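Local coordinates for protein putative alpha-L-fucosidase (PDB 3GZA) that probably hydrolyses alpha-L-fucosidic bonds, releasing L-fucose from fucosylated glycans or glycosides, at residues P273-N278 and D288-I293; N42-P47 and I131-L136; K16-E21 and W265-A270. One frame throughout, in Å; residues are numbered along the deposited sequence. Where two conformers were deposited one is given.

Contact 1 of 3, residues P273-N278 and D288-I293; sequences PLRGAN and DDENNI
Ala277 and Asn292 join two arms of one loop, which follows strand 264-273 of the TIM-barrel domain and folds back on itself, with an inverse gamma turn centred on Arg275. Two direct hydrogen bonds tie the arms. Ala277 N gives to Asn292 O (3.0 Å, 161° at the hydrogen), and Asn278 ND2 gives to Asn292 OD1 at 2.9 Å, in plane on a lone pair, with the two amides turned 73° apart. The other branch of the same amide, Asn292 ND2, donates to Asp289 OD1 (2.8 Å), so both ends of the group are held and its rotation is fixed. An alanine in place of Asn292 would probably leave Asn278 ND2 and Asp289 OD1 without these mates and let the Asn278 amide turn. Across the contact, Arg275 lays one guanidinium face over Asp289 O and reaches two carboxylates through water: Asp289 OD2, salt-bridged to Arg280, from NH1, and Glu290 OE2 from NH2. Arg275 NH2 also forms a direct salt bridge with Asp329. Among apolar contacts, Ile293 CG2 meets Arg275 CG at 3.8 Å and Leu274 CG at 4.2 Å.

Contact 2 of 3, residues N42-P47 and I131-L136; sequences NNRINP and IRWNSL
Arg44 lies flat on Trp133, the guanidinium and indole planes only 14° apart. Its CZ stands 3.7 Å from the centroid of the Trp133 five-membered ring, 29° off the normal, a cation-pi stack. Further up the side chain, Arg44 CD sits 3.9 Å from the centroid of the Trp133 six-membered ring in a CH-pi contact; the chain, extended from CG to NE, runs across the indole face. NH2 of Arg44 and NE1 of Trp133 are both donors and meet by stacking alone. On the opposite face of the indole lies Arg132, its CG 3.5 Å above the ring plane of Trp133, so two arginine side chains sandwich the ring.

Farther along, Ser135 CB packs against Arg44 O at 3.3 Å, and Pro47 CG touches Ser135 O at 3.4 Å. Ser135 OG, set between its backbone N and carbonyl carbon (chi1 63°), points to a water 2.7 Å away that also lies 2.8 Å from both Asn43 O and Asn46 O, linking the loop to the backbone of residues 43 to 46. There Asn42 O accepts from Ile45 N and Asn46 ND2, which arrive from opposite faces of its plane.

Glu83 positions the first shell: it forms a salt bridge with Arg44 NE and accepts from Asn43 ND2, while His140 meets Trp133 edge-to-face. Asn153 of the second subunit binds Ile45 O, and Trp157 of that subunit packs on Pro47 and Leu136. Both segments belong to connections that follow parallel strands, 22-26 and 124-129, at their C-terminal ends, the side of a TIM barrel where its active site is built.

Contact 3 of 3, residues K16-E21 and W265-A270; sequences KWHEAE and WVPAMA
Trp265 NE1 donates to His18 NE2 at 2.8 Å, nearly straight (161° at the hydrogen), and each of the two atoms lies near the ring plane of the other residue. The rings meet rim to rim, neither over the other's face, with planes 63° apart. This bond uses the indole N-H of a buried tryptophan and holds the imidazole at its NE2 corner. His18 CG lies anti to the carbonyl carbon (chi1 -65°), whereas Trp17 CG lies anti to the backbone N; Trp17 CD1 sits 4.2 Å above the plane of the His18 ring, over its centre.

Pro267 lies against both side chains: its CB touches His18 CE1 at 3.5 Å, and its CG touches Trp17 CD1 at the same 3.5 Å. Along the CZ2-CH2 side of the Trp17 rim come strand atoms. Ala268 O lies near the indole plane at the edge, and Met269, a selenomethionine here, brings its CG to 3.6 Å from Trp17 CH2 before its chain bends away. One water closes the polar side, accepting from Trp17 NE1 and donating to Ala268 O, each at 2.9 Å, so the water bridges the indole N-H to this carbonyl.

Outside the two segments, Phe217 stacks on Trp17 and Phe75 of strand 75-79 packs against it, while Trp17 O accepts from Thr312 OG1. Helix 15-20 runs directly into strand 22-26, and its side chains press on the early part of strand 264-273; these two strands flank strand 312-317 in parallel. The geometry is consistent with a short helix closing the N-terminal end of a TIM barrel.

All three contacts belong to the barrel domain. Contact 2 is nested within the long chain loop that contact 3 closes, although their centres lie about 30 Å apart. Contact 1 follows contact 3 almost at once, in the loop beyond strand 264-273, with centres about 26 Å apart; contacts 1 and 2, about 25 Å centre to centre, do not touch. Bound HEPES, a buffer molecule, lies about 4 Å from the Met269 side chain, and bound HEPES about 6 Å from that of Arg44. The active site is expected at the C-terminal strand ends, the side of contacts 1 and 2. The sodium ion, held by His31, Asp34 and Ile36, is about 8 Å from the Asn43 side chain and about 9 Å from that of Asp289.

Contact 1 of 3, residues P273-N278 and D288-I293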
loop_
_atom_site.group_PDB
_atom_site.type_symbol
_atom_site.label_atom_id
_atom_site.label_comp_id
_atom_site.label_asym_id
_atom_site.label_seq_id
_atom_site.Cartn_x
_atom_site.Cartn_y
_atom_site.Cartn_z
ATOM N N PRO A 273 19.536 19.179 -13.167
ATOM C CA PRO A 273 18.283 19.884 -12.910
ATOM C C PRO A 273 18.366 21.261 -13.580
ATOM O O PRO A 273 19.460 21.816 -13.709
ATOM C CB PRO A 273 18.291 20.108 -11.401
ATOM C CG PRO A 273 19.534 19.719 -10.905
ATOM C CD PRO A 273 20.333 18.982 -11.937
ATOM N N LEU A 274 17.226 21.786 -14.036
ATOM C CA LEU A 274 17.183 23.183 -14.468
ATOM C C LEU A 274 17.413 24.120 -13.272
ATOM O O LEU A 274 18.068 25.152 -13.402
ATOM C CB LEU A 274 15.841 23.472 -15.123
ATOM C CG LEU A 274 15.594 24.909 -15.538
ATOM C CD1 LEU A 274 16.664 25.426 -16.562
ATOM C CD2 LEU A 274 14.144 25.084 -16.089
ATOM N N ARG A 275 16.877 23.738 -12.113
ATOM C CA ARG A 275 16.967 24.509 -10.902
ATOM C C ARG A 275 18.254 24.167 -10.153
ATOM O O ARG A 275 18.264 23.526 -9.069
ATOM C CB ARG A 275 15.750 24.276 -10.052
ATOM C CG ARG A 275 14.509 24.920 -10.666
ATOM C CD ARG A 275 13.221 24.626 -9.907
ATOM N NE ARG A 275 12.164 25.529 -10.383
ATOM C CZ ARG A 275 11.189 26.050 -9.637
ATOM N NH1 ARG A 275 11.028 25.705 -8.367
ATOM N NH2 ARG A 275 10.350 26.932 -10.174
ATOM N N GLY A 276 19.356 24.624 -10.745
ATOM C CA GLY A 276 20.691 24.330 -10.227
ATOM C C GLY A 276 21.556 25.531 -9.915
ATOM O O GLY A 276 22.742 25.376 -9.673
ATOM N N ALA A 277 21.002 26.742 -9.902
ATOM C CA ALA A 277 21.734 27.936 -9.612
ATOM C C ALA A 277 21.695 28.306 -8.126
ATOM O O ALA A 277 20.928 27.750 -7.362
ATOM C CB ALA A 277 21.153 29.144 -10.457
ATOM N N ASN A 278 22.593 29.205 -7.768
ATOM C CA ASN A 278 22.662 29.842 -6.470
ATOM C C ASN A 278 22.844 28.854 -5.336
ATOM O O ASN A 278 22.397 29.088 -4.223
ATOM C CB ASN A 278 21.384 30.669 -6.263
ATOM C CG ASN A 278 21.184 31.710 -7.379
ATOM O OD1 ASN A 278 22.131 32.347 -7.810
ATOM N ND2 ASN A 278 19.939 31.877 -7.840
ATOM N N ASP A 288 10.015 28.493 -3.025
ATOM C CA ASP A 288 11.016 29.556 -3.112
ATOM C C ASP A 288 12.266 29.240 -3.953
ATOM O O ASP A 288 13.327 29.834 -3.729
ATOM C CB ASP A 288 11.433 29.990 -1.715
ATOM C CG ASP A 288 10.220 30.375 -0.834
ATOM O OD1 ASP A 288 9.435 31.259 -1.242
ATOM O OD2 ASP A 288 10.044 29.756 0.235
ATOM N N ASP A 289 12.103 28.436 -4.982
ATOM C CA ASP A 289 13.191 28.130 -5.895
ATOM C C ASP A 289 12.994 28.811 -7.269
ATOM O O ASP A 289 13.754 28.525 -8.190
ATOM C CB ASP A 289 13.355 26.612 -6.110
ATOM C CG ASP A 289 14.270 25.964 -5.089
ATOM O OD1 ASP A 289 15.156 26.658 -4.534
ATOM O OD2 ASP A 289 14.073 24.740 -4.847
ATOM N N GLU A 290 12.044 29.743 -7.390
ATOM C CA GLU A 290 11.783 30.377 -8.677
ATOM C C GLU A 290 13.008 31.015 -9.298
ATOM O O GLU A 290 13.164 31.027 -10.531
ATOM C CB GLU A 290 10.664 31.422 -8.561
ATOM C CG GLU A 290 9.302 30.818 -8.309
ATOM C CD GLU A 290 9.073 30.284 -6.902
ATOM O OE1 GLU A 290 9.839 30.732 -5.973
ATOM O OE2 GLU A 290 8.111 29.450 -6.760
ATOM N N ASN A 291 13.854 31.578 -8.469
ATOM C CA ASN A 291 14.983 32.307 -8.971
ATOM C C ASN A 291 16.261 31.468 -9.053
ATOM O O ASN A 291 17.296 32.045 -9.320
ATOM C CB ASN A 291 15.151 33.579 -8.175
ATOM C CG ASN A 291 14.022 34.611 -8.514
ATOM O OD1 ASN A 291 13.675 34.796 -9.691
ATOM N ND2 ASN A 291 13.436 35.216 -7.503
ATOM N N ASN A 292 16.140 30.145 -8.857
ATOM C CA ASN A 292 17.278 29.253 -8.840
ATOM C C ASN A 292 17.398 28.451 -10.108
ATOM O O ASN A 292 18.175 27.546 -10.200
ATOM C CB ASN A 292 17.235 28.404 -7.590
ATOM C CG ASN A 292 17.332 29.277 -6.345
ATOM O OD1 ASN A 292 18.009 30.299 -6.344
ATOM N ND2 ASN A 292 16.663 28.876 -5.270
ATOM N N ILE A 293 16.618 28.850 -11.112
ATOM C CA ILE A 293 16.787 28.294 -12.453
ATOM C C ILE A 293 18.117 28.779 -13.049
ATOM O O ILE A 293 18.545 29.889 -12.788
ATOM C CB ILE A 293 15.633 28.687 -13.427
ATOM C CG1 ILE A 293 15.434 30.177 -13.490
ATOM C CG2 ILE A 293 14.341 27.966 -12.992
ATOM C CD1 ILE A 293 14.338 30.648 -14.501
HETATM O O HOH W 1 12.533 23.472 -6.773
HETATM O O HOH W 2 9.751 27.283 -6.279
HETATM O O HOH W 3 7.717 27.915 -8.945
#

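Contact 2 of 3, residues N42-P47 and I131-L136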
loop_
_atom_site.group_PDB
_atom_site.type_symbol
_atom_site.label_atom_id
_atom_site.label_comp_id
_atom_site.label_asym_id
_atom_site.label_seq_id
_atom_site.Cartn_x
_atom_site.Cartn_y
_atom_site.Cartn_z
ATOM N N ASN A 42 15.725 11.840 4.329
ATOM C CA ASN A 42 14.501 11.762 5.123
ATOM C C ASN A 42 13.372 11.132 4.333
ATOM O O ASN A 42 12.653 10.255 4.821
ATOM C CB ASN A 42 14.148 13.163 5.594
ATOM C CG ASN A 42 12.904 13.212 6.472
ATOM O OD1 ASN A 42 11.759 13.058 6.013
ATOM N ND2 ASN A 42 13.132 13.482 7.749
ATOM N N ASN A 43 13.188 11.585 3.109
ATOM C CA ASN A 43 12.089 11.081 2.281
ATOM C C ASN A 43 12.156 9.587 2.056
ATOM O O ASN A 43 11.103 8.925 1.969
ATOM C CB ASN A 43 12.078 11.770 0.912
ATOM C CG ASN A 43 10.879 11.423 0.094
ATOM O OD1 ASN A 43 9.713 11.649 0.514
ATOM N ND2 ASN A 43 11.113 10.906 -1.097
ATOM N N ARG A 44 13.357 9.037 1.868
ATOM C CA ARG A 44 13.502 7.603 1.578
ATOM C C ARG A 44 13.085 6.745 2.762
ATOM O O ARG A 44 12.685 5.607 2.552
ATOM C CB ARG A 44 14.957 7.290 1.212
ATOM C CG ARG A 44 15.395 7.823 -0.133
ATOM C CD ARG A 44 16.932 7.776 -0.280
ATOM N NE ARG A 44 17.320 8.075 -1.635
ATOM C CZ ARG A 44 18.593 8.038 -2.054
ATOM N NH1 ARG A 44 19.544 7.819 -1.202
ATOM N NH2 ARG A 44 18.888 8.241 -3.326
ATOM N N ILE A 45 13.124 7.282 3.977
ATOM C CA ILE A 45 12.894 6.444 5.172
ATOM C C ILE A 45 11.772 6.918 6.098
ATOM O O ILE A 45 11.605 6.384 7.189
ATOM C CB ILE A 45 14.200 6.142 5.944
ATOM C CG1 ILE A 45 14.740 7.406 6.614
ATOM C CG2 ILE A 45 15.253 5.476 5.034
ATOM C CD1 ILE A 45 15.855 7.085 7.651
ATOM N N ASN A 46 10.952 7.853 5.633
ATOM C CA ASN A 46 9.810 8.389 6.402
ATOM C C ASN A 46 8.580 8.333 5.501
ATOM O O ASN A 46 8.399 9.195 4.647
ATOM C CB ASN A 46 10.082 9.821 6.853
ATOM C CG ASN A 46 11.034 9.905 7.985
ATOM O OD1 ASN A 46 10.633 9.878 9.159
ATOM N ND2 ASN A 46 12.338 10.094 7.656
ATOM N N PRO A 47 7.756 7.279 5.636
ATOM C CA PRO A 47 6.609 7.191 4.775
ATOM C C PRO A 47 5.732 8.471 4.876
ATOM O O PRO A 47 5.649 9.124 5.926
ATOM C CB PRO A 47 5.863 5.959 5.312
ATOM C CG PRO A 47 6.887 5.157 5.999
ATOM C CD PRO A 47 7.826 6.167 6.601
ATOM N N ILE A 131 12.589 1.757 -8.033
ATOM C CA ILE A 131 12.399 0.517 -7.269
ATOM C C ILE A 131 13.442 0.346 -6.161
ATOM O O ILE A 131 13.366 -0.579 -5.360
ATOM C CB ILE A 131 12.462 -0.753 -8.185
ATOM C CG1 ILE A 131 13.845 -0.985 -8.803
ATOM C CG2 ILE A 131 11.426 -0.673 -9.280
ATOM C CD1 ILE A 131 13.916 -2.290 -9.481
ATOM N N ARG A 132 14.428 1.254 -6.104
ATOM C CA ARG A 132 15.523 1.144 -5.164
ATOM C C ARG A 132 15.144 1.554 -3.737
ATOM O O ARG A 132 15.666 0.983 -2.760
ATOM C CB ARG A 132 16.679 2.026 -5.683
ATOM C CG ARG A 132 17.926 1.973 -4.867
ATOM C CD ARG A 132 19.096 2.671 -5.536
ATOM N NE ARG A 132 20.339 2.406 -4.796
ATOM C CZ ARG A 132 21.417 3.197 -4.818
ATOM N NH1 ARG A 132 21.432 4.289 -5.558
ATOM N NH2 ARG A 132 22.499 2.890 -4.133
ATOM N N TRP A 133 14.297 2.556 -3.642
ATOM C CA TRP A 133 13.800 3.070 -2.373
ATOM C C TRP A 133 12.269 3.064 -2.415
ATOM O O TRP A 133 11.644 3.501 -3.387
ATOM C CB TRP A 133 14.271 4.520 -2.140
ATOM C CG TRP A 133 15.675 4.768 -2.578
ATOM C CD1 TRP A 133 16.060 5.283 -3.783
ATOM C CD2 TRP A 133 16.886 4.465 -1.857
ATOM N NE1 TRP A 133 17.437 5.300 -3.863
ATOM C CE2 TRP A 133 17.968 4.820 -2.696
ATOM C CE3 TRP A 133 17.168 3.969 -0.582
ATOM C CZ2 TRP A 133 19.288 4.678 -2.294
ATOM C CZ3 TRP A 133 18.488 3.819 -0.183
ATOM C CH2 TRP A 133 19.541 4.160 -1.067
ATOM N N ASN A 134 11.637 2.533 -1.363
ATOM C CA ASN A 134 10.180 2.574 -1.227
ATOM C C ASN A 134 9.905 2.710 0.245
ATOM O O ASN A 134 10.078 1.758 1.026
ATOM C CB ASN A 134 9.561 1.311 -1.807
ATOM C CG ASN A 134 8.056 1.336 -1.774
ATOM O OD1 ASN A 134 7.444 1.863 -0.797
ATOM N ND2 ASN A 134 7.413 0.790 -2.859
ATOM N N SER A 135 9.620 3.943 0.654
ATOM C CA SER A 135 9.448 4.213 2.068
ATOM C C SER A 135 8.246 3.486 2.654
ATOM O O SER A 135 8.311 2.975 3.756
ATOM C CB SER A 135 9.348 5.699 2.343
ATOM O OG SER A 135 8.224 6.270 1.725
ATOM N N LEU A 136 7.173 3.407 1.893
ATOM C CA LEU A 136 5.965 2.744 2.426
ATOM C C LEU A 136 6.235 1.287 2.726
ATOM O O LEU A 136 5.820 0.784 3.780
ATOM C CB LEU A 136 4.803 2.815 1.410
ATOM C CG LEU A 136 3.519 2.189 1.939
ATOM C CD1 LEU A 136 2.881 3.005 3.107
ATOM C CD2 LEU A 136 2.599 1.980 0.704
HETATM O O HOH W 4 8.338 8.977 1.871
#

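Contact 3 of 3, residues K16-E21 and W265-A270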
loop_
_atom_site.group_PDB
_atom_site.type_symbol
_atom_site.label_atom_id
_atom_site.label_comp_id
_atom_site.label_asym_id
_atom_site.label_seq_id
_atom_site.Cartn_x
_atom_site.Cartn_y
_atom_site.Cartn_z
ATOM N N LYS A 16 18.098 6.641 -32.063
ATOM C CA LYS A 16 17.232 7.729 -31.561
ATOM C C LYS A 16 17.785 8.378 -30.315
ATOM O O LYS A 16 17.384 9.458 -29.980
ATOM C CB LYS A 16 15.791 7.257 -31.324
ATOM C CG LYS A 16 15.636 6.094 -30.366
ATOM C CD LYS A 16 14.183 5.781 -30.053
ATOM C CE LYS A 16 14.082 4.616 -29.104
ATOM N NZ LYS A 16 14.542 3.375 -29.768
ATOM N N TRP A 17 18.689 7.684 -29.606
ATOM C CA TRP A 17 19.368 8.245 -28.439
ATOM C C TRP A 17 20.281 9.374 -28.918
ATOM O O TRP A 17 20.209 10.530 -28.436
ATOM C CB TRP A 17 20.186 7.151 -27.707
ATOM C CG TRP A 17 21.054 7.752 -26.701
ATOM C CD1 TRP A 17 22.410 7.920 -26.789
ATOM C CD2 TRP A 17 20.654 8.369 -25.467
ATOM N NE1 TRP A 17 22.862 8.615 -25.696
ATOM C CE2 TRP A 17 21.821 8.875 -24.860
ATOM C CE3 TRP A 17 19.424 8.534 -24.808
ATOM C CZ2 TRP A 17 21.784 9.531 -23.654
ATOM C CZ3 TRP A 17 19.396 9.224 -23.638
ATOM C CH2 TRP A 17 20.570 9.695 -23.066
ATOM N N HIS A 18 21.166 9.051 -29.841
ATOM C CA HIS A 18 22.099 10.055 -30.367
ATOM C C HIS A 18 21.367 11.186 -31.068
ATOM O O HIS A 18 21.712 12.346 -30.897
ATOM C CB HIS A 18 23.047 9.436 -31.372
ATOM C CG HIS A 18 23.965 8.409 -30.795
ATOM N ND1 HIS A 18 25.088 8.743 -30.073
ATOM C CD2 HIS A 18 23.898 7.058 -30.796
ATOM C CE1 HIS A 18 25.695 7.633 -29.682
ATOM N NE2 HIS A 18 24.999 6.596 -30.118
ATOM N N GLU A 19 20.408 10.839 -31.921
ATOM C CA GLU A 19 19.702 11.856 -32.724
ATOM C C GLU A 19 18.861 12.838 -31.931
ATOM O O GLU A 19 18.665 13.961 -32.374
ATOM C CB GLU A 19 18.815 11.181 -33.752
ATOM C CG GLU A 19 19.592 10.366 -34.735
ATOM C CD GLU A 19 18.719 9.315 -35.491
ATOM O OE1 GLU A 19 17.687 8.794 -34.941
ATOM O OE2 GLU A 19 19.129 8.955 -36.606
ATOM N N ALA A 20 18.321 12.408 -30.799
ATOM C CA ALA A 20 17.495 13.312 -29.998
ATOM C C ALA A 20 18.266 14.498 -29.513
ATOM O O ALA A 20 17.721 15.608 -29.506
ATOM C CB ALA A 20 16.869 12.560 -28.808
ATOM N N GLU A 21 19.507 14.272 -29.052
ATOM C CA GLU A 21 20.392 15.310 -28.478
ATOM C C GLU A 21 19.975 15.869 -27.146
ATOM O O GLU A 21 20.809 16.113 -26.301
ATOM C CB GLU A 21 20.700 16.431 -29.474
ATOM C CG GLU A 21 21.384 15.942 -30.761
ATOM C CD GLU A 21 21.669 16.991 -31.793
ATOM O OE1 GLU A 21 21.374 18.159 -31.584
ATOM O OE2 GLU A 21 22.119 16.623 -32.890
ATOM N N TRP A 265 28.589 -0.663 -27.181
ATOM C CA TRP A 265 28.058 0.659 -27.463
ATOM C C TRP A 265 27.174 1.105 -26.301
ATOM O O TRP A 265 26.038 0.630 -26.136
ATOM C CB TRP A 265 27.265 0.638 -28.772
ATOM C CG TRP A 265 27.091 2.042 -29.337
ATOM C CD1 TRP A 265 26.074 2.882 -29.132
ATOM C CD2 TRP A 265 28.042 2.753 -30.149
ATOM N NE1 TRP A 265 26.300 4.085 -29.774
ATOM C CE2 TRP A 265 27.498 4.009 -30.423
ATOM C CE3 TRP A 265 29.273 2.424 -30.710
ATOM C CZ2 TRP A 265 28.160 4.944 -31.220
ATOM C CZ3 TRP A 265 29.920 3.356 -31.498
ATOM C CH2 TRP A 265 29.366 4.594 -31.731
ATOM N N VAL A 266 27.741 1.936 -25.417
ATOM C CA VAL A 266 27.061 2.414 -24.198
ATOM C C VAL A 266 27.246 3.944 -24.129
ATOM O O VAL A 266 28.100 4.436 -23.369
ATOM C CB VAL A 266 27.565 1.736 -22.906
ATOM C CG1 VAL A 266 26.647 2.025 -21.761
ATOM C CG2 VAL A 266 27.649 0.200 -23.072
ATOM N N PRO A 267 26.506 4.678 -24.978
ATOM C CA PRO A 267 26.800 6.088 -25.148
ATOM C C PRO A 267 26.490 6.977 -23.974
ATOM O O PRO A 267 25.721 6.636 -23.077
ATOM C CB PRO A 267 26.006 6.471 -26.400
ATOM C CG PRO A 267 24.917 5.431 -26.460
ATOM C CD PRO A 267 25.431 4.229 -25.881
ATOM N N ALA A 268 27.140 8.138 -24.002
ATOM C CA ALA A 268 27.062 9.087 -22.905
ATOM C C ALA A 268 25.776 9.887 -22.745
ATOM O O ALA A 268 25.208 10.437 -23.676
ATOM C CB ALA A 268 28.255 10.062 -22.979
HETATM N N MSE A 269 25.343 9.951 -21.513
HETATM C CA MSE A 269 24.215 10.759 -21.092
HETATM C C MSE A 269 24.735 11.834 -20.135
HETATM O O MSE A 269 25.561 11.569 -19.282
HETATM C CB MSE A 269 23.204 9.910 -20.346
HETATM C CG MSE A 269 22.033 10.616 -19.935
HETATM SE SE MSE A 269 22.032 11.198 -18.056
HETATM C CE MSE A 269 21.462 9.531 -17.302
ATOM N N ALA A 270 24.300 13.078 -20.339
ATOM C CA ALA A 270 24.570 14.191 -19.415
ATOM C C ALA A 270 23.239 14.585 -18.825
ATOM O O ALA A 270 22.191 14.442 -19.475
ATOM C CB ALA A 270 25.192 15.388 -20.153
HETATM O O HOH W 5 25.347 9.931 -26.480
#